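Local structure of penicillin-binding protein 2B (Streptococcus pneumoniae, 2WAD) at residues K306-T311 against E548-N553. The protein forms peptide cross-links between adjacent glycan strands of cell-wall peptidoglycan as part of the elongasome, and is a target of beta-lactam antibiotics. Sequence-based numbering, arbitrary orientation.
Sequences KNIKLT and EGIYDN. Unlike the reference sequence in segment 306-311: Lys306 (reference Asn). Unlike the reference sequence in segment 548-553: Asp552 (reference Gly).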
loop_
_atom_site.group_PDB
_atom_site.type_symbol
_atom_site.label_atom_id
_atom_site.label_comp_id
_atom_site.label_asym_id
_atom_site.label_seq_id
_atom_site.Cartn_x
_atom_site.Cartn_y
_atom_site.Cartn_z
ATOM N N LYS A 306 -10.943 3.697 16.391
ATOM C CA LYS A 306 -11.965 4.082 15.427
ATOM C C LYS A 306 -11.824 3.192 14.204
ATOM O O LYS A 306 -10.848 2.445 14.090
ATOM C CB LYS A 306 -11.897 5.565 15.043
ATOM C CG LYS A 306 -12.075 6.566 16.207
ATOM C CD LYS A 306 -13.131 6.108 17.208
ATOM C CE LYS A 306 -13.151 6.949 18.473
ATOM N NZ LYS A 306 -14.058 6.370 19.519
ATOM N N ASN A 307 -12.809 3.268 13.313
ATOM C CA ASN A 307 -12.885 2.389 12.153
ATOM C C ASN A 307 -12.660 3.216 10.897
ATOM O O ASN A 307 -12.959 4.414 10.891
ATOM C CB ASN A 307 -14.259 1.701 12.082
ATOM C CG ASN A 307 -14.666 1.063 13.402
ATOM O OD1 ASN A 307 -15.564 1.557 14.080
ATOM N ND2 ASN A 307 -14.008 -0.033 13.771
ATOM N N ILE A 308 -12.120 2.583 9.855
ATOM C CA ILE A 308 -12.062 3.201 8.542
ATOM C C ILE A 308 -12.961 2.404 7.602
ATOM O O ILE A 308 -13.021 1.173 7.694
ATOM C CB ILE A 308 -10.621 3.240 7.971
ATOM C CG1 ILE A 308 -10.003 1.841 7.977
ATOM C CG2 ILE A 308 -9.757 4.202 8.784
ATOM C CD1 ILE A 308 -8.686 1.704 7.214
ATOM N N LYS A 309 -13.653 3.124 6.721
ATOM C CA LYS A 309 -14.444 2.538 5.643
ATOM C C LYS A 309 -13.773 2.849 4.309
ATOM O O LYS A 309 -13.493 4.005 3.992
ATOM C CB LYS A 309 -15.877 3.080 5.687
ATOM C CG LYS A 309 -16.808 2.602 4.566
ATOM C CD LYS A 309 -18.297 2.794 4.927
ATOM C CE LYS A 309 -18.862 4.117 4.400
ATOM N NZ LYS A 309 -20.345 4.133 4.198
ATOM N N LEU A 310 -13.507 1.809 3.521
ATOM C CA LEU A 310 -12.837 1.987 2.234
ATOM C C LEU A 310 -13.759 2.514 1.151
ATOM O O LEU A 310 -14.983 2.492 1.277
ATOM C CB LEU A 310 -12.219 0.686 1.736
ATOM C CG LEU A 310 -11.448 -0.132 2.770
ATOM C CD1 LEU A 310 -10.736 -1.262 2.030
ATOM C CD2 LEU A 310 -10.493 0.773 3.535
ATOM N N THR A 311 -13.132 2.991 0.081
ATOM C CA THR A 311 -13.842 3.517 -1.071
ATOM C C THR A 311 -14.192 2.359 -1.989
ATOM O O THR A 311 -15.027 2.519 -2.874
ATOM C CB THR A 311 -12.944 4.486 -1.864
ATOM O OG1 THR A 311 -11.705 3.831 -2.169
ATOM C CG2 THR A 311 -12.629 5.741 -1.059
ATOM N N GLU A 548 -12.269 5.983 2.727
ATOM C CA GLU A 548 -13.328 6.947 2.426
ATOM C C GLU A 548 -13.628 7.832 3.622
ATOM O O GLU A 548 -13.915 9.022 3.457
ATOM C CB GLU A 548 -14.625 6.264 1.948
ATOM C CG GLU A 548 -15.833 7.200 1.705
ATOM C CD GLU A 548 -16.621 7.517 2.978
ATOM O OE1 GLU A 548 -17.211 8.613 3.080
ATOM O OE2 GLU A 548 -16.664 6.687 3.907
ATOM N N GLY A 549 -13.577 7.259 4.821
ATOM C CA GLY A 549 -13.835 8.048 6.029
ATOM C C GLY A 549 -13.424 7.346 7.311
ATOM O O GLY A 549 -13.173 6.149 7.317
ATOM N N ILE A 550 -13.325 8.094 8.401
ATOM C CA ILE A 550 -13.105 7.472 9.703
ATOM C C ILE A 550 -14.431 7.475 10.436
ATOM O O ILE A 550 -15.108 8.499 10.457
ATOM C CB ILE A 550 -12.054 8.225 10.526
ATOM C CG1 ILE A 550 -10.688 8.164 9.820
ATOM C CG2 ILE A 550 -12.000 7.678 11.941
ATOM C CD1 ILE A 550 -10.223 9.496 9.287
ATOM N N TYR A 551 -14.791 6.345 11.040
ATOM C CA TYR A 551 -16.092 6.192 11.678
ATOM C C TYR A 551 -15.956 5.800 13.138
ATOM O O TYR A 551 -14.963 5.180 13.528
ATOM C CB TYR A 551 -16.907 5.126 10.942
ATOM C CG TYR A 551 -17.313 5.569 9.559
ATOM C CD1 TYR A 551 -18.647 5.802 9.251
ATOM C CD2 TYR A 551 -16.361 5.789 8.569
ATOM C CE1 TYR A 551 -19.028 6.218 7.990
ATOM C CE2 TYR A 551 -16.730 6.223 7.306
ATOM C CZ TYR A 551 -18.066 6.432 7.033
ATOM O OH TYR A 551 -18.458 6.872 5.807
ATOM N N ASP A 552 -16.966 6.162 13.926
ATOM C CA ASP A 552 -17.043 5.787 15.328
ATOM C C ASP A 552 -17.560 4.363 15.437
ATOM O O ASP A 552 -18.036 3.794 14.447
ATOM C CB ASP A 552 -18.010 6.712 16.060
ATOM C CG ASP A 552 -17.709 6.810 17.535
ATOM O OD1 ASP A 552 -16.759 6.145 18.015
ATOM O OD2 ASP A 552 -18.431 7.564 18.215
ATOM N N ASN A 553 -17.434 3.801 16.637
ATOM C CA ASN A 553 -18.041 2.525 17.001
ATOM C C ASN A 553 -19.467 2.719 17.493
ATOM O O ASN A 553 -19.763 3.710 18.157
ATOM C CB ASN A 553 -17.225 1.831 18.091
ATOM C CG ASN A 553 -15.909 1.296 17.568
ATOM O OD1 ASN A 553 -14.840 1.612 18.088
ATOM N ND2 ASN A 553 -15.980 0.486 16.526
#
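Asn307 and Tyr551 form a hydrogen-bonded antiparallel pair: Asn307 N donates to Tyr551 O (2.9 Å, 174°) and Tyr551 N donates to Asn307 O (2.7 Å). Lys309 N then bonds to Gly549 O. On the other side of Lys309 the regular ladder gives way to a classic beta bulge: Lys309 O takes a short bond from Glu548 N (2.6 Å), in the carbonyl plane, and a weak one from Gly549 N.

Among the side chains, Lys309 crosses the Tyr551 ring obliquely. Its CB lies 3.6 Å from Tyr551 CE2, and the chain, bent at chi3 (94°), carries CE to 3.1 Å from Tyr551 OH. That hydroxyl donates to the syn lone pair of Glu548 OE2 (2.6 Å), in the plane of the ring. At the far end, Lys306 runs alongside Asp552, and NZ forms a salt bridge with OD1 (3.1 Å), meeting it on the syn side but out of the carboxylate plane.

On the face carrying Ile308 and Ile550, apolar contact is slight: Ile550 CG1 approaches Ile308 CG2. Ile550 CG2 also reaches Lys306 CB, and Val275 of helix 273-276 touches both residues.

The strands are the inner pair of a four-stranded sheet, joining 548-553 of the transpeptidase domain through 307-310 to the N-terminal strand 63-64, away from the active site. The backbone ladder thus supplies most of the polar bonding, while the Tyr551 bond probably favours the carboxylate form of Glu548, with the Lys309 ammonium nearby but beyond salt-bridge distance (NZ to OE2 4.5 Å).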